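Local coordinates for ABC transporter (PDB 4G68), which probably serves as the extracellular solute-binding component of an ABC transporter, capturing sugars released from xylan for uptake by a thermophilic bacterium, at residues Gly277-Pro289 with Met349-Lys361. Sequence-based numbering, arbitrary orientation.
Sequences GGNFDAAAFVSDP and MDYLIATGLPAWK
Ser287 hydrogen-bonds through OG to the carbonyl O of Ile353, at 2.6 Å. The hydroxyl comes in tilted 30° from the carbonyl plane. With chi1 at -61°, OG lies beside its own backbone N and anti to the carbonyl carbon, facing the end of helix 332-353. Ala283 CB packs against the same Ile353 O. Just after the helix Ala354 takes a positive phi of 68°, and its carbonyl O accepts a weak, bent bond from Ala283 N (3.1 Å). Ala354 CB rests on Ala282 CB at 3.8 Å, with Val286 CG2 farther off. Thr355 sets its methyl CG2 tightly on Ala283 CB, 3.4 Å away. Thr355 OG1 donates to Asp350 OD1 at 2.6 Å, a bond that probably steadies this rotamer. Phe280 offers CB to Thr355 O, and its ring takes Gly278 CA over one face, offset toward the rim. Asn279 lays its amide obliquely across Leu357, ND2 being 3.4 Å from Leu357 CG. ND2 and Leu357 N are both donors and do not bond; OD1 instead accepts from Ala154 N. Replacing Asn279 by alanine is likely to leave Ala154 N without this side-chain acceptor and to open a gap beside Leu357. Within what is probably a periplasmic-binding-protein-type fold, the contact packs the turn after strand 274-278, with helix 283-286, against the turn between helix 332-353 and strand 357-358. Both strands pair antiparallel with the long strand 144-160. Helix 372-382 touches Val286 and Ala354, and helix 260-268 packs on Phe280 and Ala284.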
ATOM      1  N   GLY C 277      -4.069   7.311  -2.555  1.00 16.06           N
ATOM      2  CA  GLY C 277      -3.769   5.926  -2.406  1.00 20.40           C
ATOM      3  C   GLY C 277      -2.475   5.748  -1.722  1.00 17.21           C
ATOM      4  O   GLY C 277      -2.096   6.557  -0.849  1.00 19.76           O
ATOM      5  N   GLY C 278      -1.838   4.654  -2.084  1.00 19.22           N
ATOM      6  CA  GLY C 278      -0.531   4.338  -1.543  1.00 16.92           C
ATOM      7  C   GLY C 278       0.575   5.199  -2.141  1.00 17.75           C
ATOM      8  O   GLY C 278       0.519   5.652  -3.320  1.00 19.78           O
ATOM      9  N   ASN C 279       1.604   5.420  -1.327  1.00 15.96           N
ATOM     10  CA  ASN C 279       2.787   6.068  -1.829  1.00 17.91           C
ATOM     11  C   ASN C 279       3.405   5.310  -3.063  1.00 17.36           C
ATOM     12  O   ASN C 279       4.146   5.911  -3.849  1.00 18.48           O
ATOM     13  CB  ASN C 279       3.800   6.068  -0.687  1.00 18.37           C
ATOM     14  CG  ASN C 279       4.099   4.661  -0.236  1.00 18.54           C
ATOM     15  OD1 ASN C 279       3.224   3.962   0.322  1.00 16.53           O
ATOM     16  ND2 ASN C 279       5.276   4.183  -0.600  1.00 22.45           N
ATOM     17  N   PHE C 280       3.159   3.980  -3.178  1.00 16.64           N
ATOM     18  CA  PHE C 280       3.821   3.103  -4.206  1.00 17.34           C
ATOM     19  C   PHE C 280       3.344   3.479  -5.599  1.00 16.40           C
ATOM     20  O   PHE C 280       4.052   3.227  -6.632  1.00 17.19           O
ATOM     21  CB  PHE C 280       3.472   1.613  -3.988  1.00 15.36           C
ATOM     22  CG  PHE C 280       2.046   1.403  -3.471  1.00 14.23           C
ATOM     23  CD1 PHE C 280       0.953   1.374  -4.381  1.00 15.40           C
ATOM     24  CD2 PHE C 280       1.823   1.172  -2.109  1.00 12.76           C
ATOM     25  CE1 PHE C 280      -0.336   1.149  -3.891  1.00 14.82           C
ATOM     26  CE2 PHE C 280       0.553   0.992  -1.609  1.00 14.45           C
ATOM     27  CZ  PHE C 280      -0.529   0.959  -2.511  1.00 14.96           C
ATOM     28  N   ASP C 281       2.159   4.115  -5.618  1.00 19.07           N
ATOM     29  CA  ASP C 281       1.605   4.648  -6.866  1.00 18.32           C
ATOM     30  C   ASP C 281       2.338   5.851  -7.392  1.00 17.84           C
ATOM     31  O   ASP C 281       2.208   6.194  -8.564  1.00 22.45           O
ATOM     32  CB  ASP C 281       0.085   4.881  -6.757  1.00 19.10           C
ATOM     33  CG  ASP C 281      -0.696   3.557  -6.738  1.00 19.63           C
ATOM     34  OD1 ASP C 281      -0.113   2.487  -7.125  1.00 16.15           O
ATOM     35  OD2 ASP C 281      -1.891   3.629  -6.344  1.00 19.79           O
ATOM     36  N   ALA C 282       3.155   6.485  -6.562  1.00 18.84           N
ATOM     37  CA  ALA C 282       3.975   7.644  -7.032  1.00 18.74           C
ATOM     38  C   ALA C 282       4.708   7.409  -8.285  1.00 21.84           C
ATOM     39  O   ALA C 282       4.689   8.282  -9.153  1.00 23.20           O
ATOM     40  CB  ALA C 282       4.950   8.091  -5.975  1.00 18.34           C
ATOM     41  N   ALA C 283       5.338   6.229  -8.409  1.00 22.20           N
ATOM     42  CA  ALA C 283       6.205   5.925  -9.570  1.00 23.70           C
ATOM     43  C   ALA C 283       5.446   6.003 -10.887  1.00 24.04           C
ATOM     44  O   ALA C 283       6.036   6.396 -11.862  1.00 21.87           O
ATOM     45  CB  ALA C 283       6.878   4.549  -9.432  1.00 21.28           C
ATOM     46  N   ALA C 284       4.141   5.671 -10.884  1.00 24.49           N
ATOM     47  CA  ALA C 284       3.299   5.788 -12.128  1.00 24.68           C
ATOM     48  C   ALA C 284       3.185   7.229 -12.604  1.00 22.10           C
ATOM     49  O   ALA C 284       2.827   7.475 -13.765  1.00 25.24           O
ATOM     50  CB  ALA C 284       1.905   5.199 -11.914  1.00 23.76           C
ATOM     51  N   PHE C 285       3.447   8.181 -11.708  1.00 22.17           N
ATOM     52  CA  PHE C 285       3.245   9.614 -12.052  1.00 21.75           C
ATOM     53  C   PHE C 285       4.576  10.288 -12.412  1.00 25.25           C
ATOM     54  O   PHE C 285       4.623  11.207 -13.257  1.00 26.85           O
ATOM     55  CB  PHE C 285       2.476  10.420 -10.949  1.00 21.85           C
ATOM     56  CG  PHE C 285       1.304   9.670 -10.336  1.00 19.26           C
ATOM     57  CD1 PHE C 285       0.545   8.795 -11.093  1.00 17.59           C
ATOM     58  CD2 PHE C 285       0.926   9.900  -8.994  1.00 20.67           C
ATOM     59  CE1 PHE C 285      -0.532   8.132 -10.535  1.00 22.81           C
ATOM     60  CE2 PHE C 285      -0.145   9.253  -8.437  1.00 22.25           C
ATOM     61  CZ  PHE C 285      -0.897   8.371  -9.212  1.00 21.55           C
ATOM     62  N   VAL C 286       5.654   9.813 -11.783  1.00 27.33           N
ATOM     63  CA  VAL C 286       6.942  10.483 -11.881  1.00 27.07           C
ATOM     64  C   VAL C 286       8.066   9.589 -12.426  1.00 29.77           C
ATOM     65  O   VAL C 286       9.178  10.070 -12.700  1.00 27.93           O
ATOM     66  CB  VAL C 286       7.307  11.122 -10.525  1.00 31.62           C
ATOM     67  CG1 VAL C 286       6.193  12.078 -10.097  1.00 29.83           C
ATOM     68  CG2 VAL C 286       7.539  10.074  -9.422  1.00 29.53           C
ATOM     69  N   SER C 287       7.786   8.303 -12.597  1.00 26.65           N
ATOM     70  CA  SER C 287       8.815   7.433 -13.151  1.00 30.52           C
ATOM     71  C   SER C 287       8.427   6.760 -14.455  1.00 29.86           C
ATOM     72  O   SER C 287       9.287   6.475 -15.250  1.00 28.20           O
ATOM     73  CB  SER C 287       9.220   6.371 -12.127  1.00 29.78           C
ATOM     74  OG  SER C 287       9.755   6.987 -10.972  1.00 31.39           O
ATOM     75  N   ASP C 288       7.143   6.455 -14.611  1.00 27.43           N
ATOM     76  CA  ASP C 288       6.619   5.818 -15.831  1.00 31.41           C
ATOM     77  C   ASP C 288       6.902   6.745 -17.007  1.00 32.98           C
ATOM     78  O   ASP C 288       6.513   7.917 -16.970  1.00 33.04           O
ATOM     79  CB  ASP C 288       5.111   5.617 -15.669  1.00 30.99           C
ATOM     80  CG  ASP C 288       4.502   4.769 -16.759  1.00 32.08           C
ATOM     81  OD1 ASP C 288       5.004   4.783 -17.909  1.00 35.44           O
ATOM     82  OD2 ASP C 288       3.511   4.093 -16.453  1.00 32.86           O
ATOM     83  N   PRO C 289       7.576   6.234 -18.057  1.00 34.84           N
ATOM     84  CA  PRO C 289       7.936   7.096 -19.164  1.00 34.25           C
ATOM     85  C   PRO C 289       6.739   7.706 -19.890  1.00 32.37           C
ATOM     86  O   PRO C 289       6.927   8.707 -20.574  1.00 33.66           O
ATOM     87  CB  PRO C 289       8.723   6.155 -20.096  1.00 34.90           C
ATOM     88  CG  PRO C 289       9.150   5.005 -19.245  1.00 34.46           C
ATOM     89  CD  PRO C 289       7.996   4.839 -18.305  1.00 35.56           C
ATOM     90  N   MET C 349      15.967   0.666  -4.764  1.00 22.17           N
ATOM     91  CA  MET C 349      15.255   0.872  -6.021  1.00 23.58           C
ATOM     92  C   MET C 349      13.994   1.717  -5.725  1.00 22.95           C
ATOM     93  O   MET C 349      13.778   2.724  -6.371  1.00 25.42           O
ATOM     94  CB  MET C 349      14.834  -0.484  -6.630  1.00 23.11           C
ATOM     95  CG  MET C 349      13.997  -0.359  -7.905  1.00 25.42           C
ATOM     96  SD  MET C 349      13.132  -1.854  -8.417  1.00 18.99           S
ATOM     97  CE  MET C 349      11.687  -1.853  -7.340  1.00 24.82           C
ATOM     98  N   ASP C 350      13.200   1.290  -4.733  1.00 21.89           N
ATOM     99  CA  ASP C 350      11.893   1.919  -4.356  1.00 21.98           C
ATOM    100  C   ASP C 350      12.093   3.399  -4.090  1.00 24.56           C
ATOM    101  O   ASP C 350      11.363   4.264  -4.613  1.00 25.13           O
ATOM    102  CB  ASP C 350      11.361   1.294  -3.039  1.00 22.91           C
ATOM    103  CG  ASP C 350      10.521   0.054  -3.239  1.00 26.13           C
ATOM    104  OD1 ASP C 350      10.198  -0.289  -4.412  1.00 24.88           O
ATOM    105  OD2 ASP C 350      10.172  -0.592  -2.183  1.00 24.36           O
ATOM    106  N   TYR C 351      13.090   3.679  -3.254  1.00 24.05           N
ATOM    107  CA  TYR C 351      13.501   5.048  -2.915  1.00 26.72           C
ATOM    108  C   TYR C 351      13.844   5.910  -4.152  1.00 27.90           C
ATOM    109  O   TYR C 351      13.374   7.066  -4.263  1.00 28.56           O
ATOM    110  CB  TYR C 351      14.691   4.991  -1.959  1.00 30.41           C
ATOM    111  CG  TYR C 351      15.092   6.321  -1.329  1.00 31.67           C
ATOM    112  CD1 TYR C 351      14.119   7.218  -0.870  1.00 35.38           C
ATOM    113  CD2 TYR C 351      16.430   6.655  -1.169  1.00 35.95           C
ATOM    114  CE1 TYR C 351      14.467   8.428  -0.293  1.00 37.60           C
ATOM    115  CE2 TYR C 351      16.805   7.864  -0.577  1.00 37.03           C
ATOM    116  CZ  TYR C 351      15.820   8.738  -0.140  1.00 38.80           C
ATOM    117  OH  TYR C 351      16.184   9.927   0.443  1.00 40.39           O
ATOM    118  N   LEU C 352      14.604   5.336  -5.088  1.00 24.38           N
ATOM    119  CA  LEU C 352      15.055   6.060  -6.271  1.00 26.10           C
ATOM    120  C   LEU C 352      13.942   6.328  -7.281  1.00 27.91           C
ATOM    121  O   LEU C 352      13.870   7.415  -7.850  1.00 28.47           O
ATOM    122  CB  LEU C 352      16.188   5.293  -6.950  1.00 29.62           C
ATOM    123  CG  LEU C 352      17.528   5.408  -6.209  1.00 30.24           C
ATOM    124  CD1 LEU C 352      18.516   4.345  -6.677  1.00 31.50           C
ATOM    125  CD2 LEU C 352      18.080   6.814  -6.457  1.00 29.02           C
ATOM    126  N   ILE C 353      13.069   5.343  -7.474  1.00 24.78           N
ATOM    127  CA  ILE C 353      12.006   5.415  -8.449  1.00 23.98           C
ATOM    128  C   ILE C 353      10.582   5.667  -7.894  1.00 24.33           C
ATOM    129  O   ILE C 353       9.636   5.781  -8.687  1.00 27.38           O
ATOM    130  CB  ILE C 353      12.069   4.230  -9.440  1.00 25.69           C
ATOM    131  CG1 ILE C 353      11.484   2.955  -8.818  1.00 26.68           C
ATOM    132  CG2 ILE C 353      13.522   4.004  -9.910  1.00 23.39           C
ATOM    133  CD1 ILE C 353      11.440   1.777  -9.788  1.00 27.32           C
ATOM    134  N   ALA C 354      10.436   5.747  -6.569  1.00 20.06           N
ATOM    135  CA  ALA C 354       9.157   6.073  -5.900  1.00 20.75           C
ATOM    136  C   ALA C 354       8.048   4.991  -6.015  1.00 20.26           C
ATOM    137  O   ALA C 354       6.859   5.270  -5.873  1.00 19.53           O
ATOM    138  CB  ALA C 354       8.654   7.490  -6.279  1.00 17.40           C
ATOM    139  N   THR C 355       8.479   3.752  -6.230  1.00 21.97           N
ATOM    140  CA  THR C 355       7.585   2.586  -6.162  1.00 23.19           C
ATOM    141  C   THR C 355       7.338   2.152  -4.722  1.00 23.59           C
ATOM    142  O   THR C 355       6.418   1.363  -4.448  1.00 20.46           O
ATOM    143  CB  THR C 355       8.149   1.338  -6.909  1.00 23.82           C
ATOM    144  OG1 THR C 355       9.509   1.069  -6.493  1.00 22.92           O
ATOM    145  CG2 THR C 355       8.031   1.487  -8.402  1.00 22.88           C
ATOM    146  N   GLY C 356       8.184   2.632  -3.808  1.00 22.84           N
ATOM    147  CA  GLY C 356       7.940   2.428  -2.383  1.00 23.84           C
ATOM    148  C   GLY C 356       8.660   3.412  -1.473  1.00 23.21           C
ATOM    149  O   GLY C 356       9.346   4.319  -1.961  1.00 19.10           O
ATOM    150  N   LEU C 357       8.440   3.266  -0.168  1.00 22.19           N
ATOM    151  CA  LEU C 357       9.259   3.950   0.837  1.00 22.62           C
ATOM    152  C   LEU C 357      10.275   2.943   1.432  1.00 22.19           C
ATOM    153  O   LEU C 357       9.864   1.836   1.847  1.00 22.97           O
ATOM    154  CB  LEU C 357       8.369   4.522   1.919  1.00 21.36           C
ATOM    155  CG  LEU C 357       7.533   5.710   1.441  1.00 24.99           C
ATOM    156  CD1 LEU C 357       6.299   5.855   2.322  1.00 25.06           C
ATOM    157  CD2 LEU C 357       8.381   7.004   1.360  1.00 26.63           C
ATOM    158  N   PRO C 358      11.590   3.306   1.464  1.00 22.53           N
ATOM    159  CA  PRO C 358      12.619   2.315   1.803  1.00 19.85           C
ATOM    160  C   PRO C 358      12.526   1.857   3.249  1.00 21.06           C
ATOM    161  O   PRO C 358      12.265   2.686   4.170  1.00 21.82           O
ATOM    162  CB  PRO C 358      13.941   3.087   1.578  1.00 21.67           C
ATOM    163  CG  PRO C 358      13.593   4.553   1.727  1.00 20.66           C
ATOM    164  CD  PRO C 358      12.198   4.620   1.098  1.00 22.53           C
ATOM    165  N   ALA C 359      12.710   0.557   3.480  1.00 21.01           N
ATOM    166  CA  ALA C 359      12.841   0.052   4.859  1.00 20.68           C
ATOM    167  C   ALA C 359      14.279  -0.026   5.300  1.00 22.57           C
ATOM    168  O   ALA C 359      14.565  -0.027   6.527  1.00 22.39           O
ATOM    169  CB  ALA C 359      12.183  -1.318   5.065  1.00 20.81           C
ATOM    170  N   TRP C 360      15.182  -0.116   4.324  1.00 21.03           N
ATOM    171  CA  TRP C 360      16.610  -0.221   4.636  1.00 23.35           C
ATOM    172  C   TRP C 360      17.177   1.158   4.659  1.00 25.44           C
ATOM    173  O   TRP C 360      16.608   2.063   4.027  1.00 23.80           O
ATOM    174  CB  TRP C 360      17.338  -1.003   3.569  1.00 24.87           C
ATOM    175  CG  TRP C 360      17.013  -2.473   3.614  1.00 25.53           C
ATOM    176  CD1 TRP C 360      15.757  -3.078   3.423  1.00 22.08           C
ATOM    177  CD2 TRP C 360      17.930  -3.569   3.944  1.00 25.09           C
ATOM    178  NE1 TRP C 360      15.849  -4.450   3.556  1.00 22.65           N
ATOM    179  CE2 TRP C 360      17.123  -4.807   3.907  1.00 23.99           C
ATOM    180  CE3 TRP C 360      19.300  -3.654   4.298  1.00 23.68           C
ATOM    181  CZ2 TRP C 360      17.689  -6.059   4.145  1.00 23.95           C
ATOM    182  CZ3 TRP C 360      19.840  -4.924   4.541  1.00 22.27           C
ATOM    183  CH2 TRP C 360      19.057  -6.099   4.459  1.00 20.66           C
ATOM    184  N   LYS C 361      18.272   1.341   5.381  1.00 22.96           N
ATOM    185  CA  LYS C 361      18.907   2.676   5.463  1.00 26.54           C
ATOM    186  C   LYS C 361      19.422   2.947   4.064  1.00 29.02           C
ATOM    187  O   LYS C 361      19.596   2.015   3.285  1.00 30.12           O
ATOM    188  CB  LYS C 361      20.051   2.727   6.501  1.00 28.24           C
ATOM    189  CG  LYS C 361      19.598   2.408   7.915  1.00 26.53           C
ATOM    190  CD  LYS C 361      20.774   2.114   8.826  1.00 26.42           C
ATOM    191  CE  LYS C 361      20.328   2.276  10.275  1.00 27.97           C
ATOM    192  NZ  LYS C 361      21.434   2.141  11.270  1.00 26.73           N
TER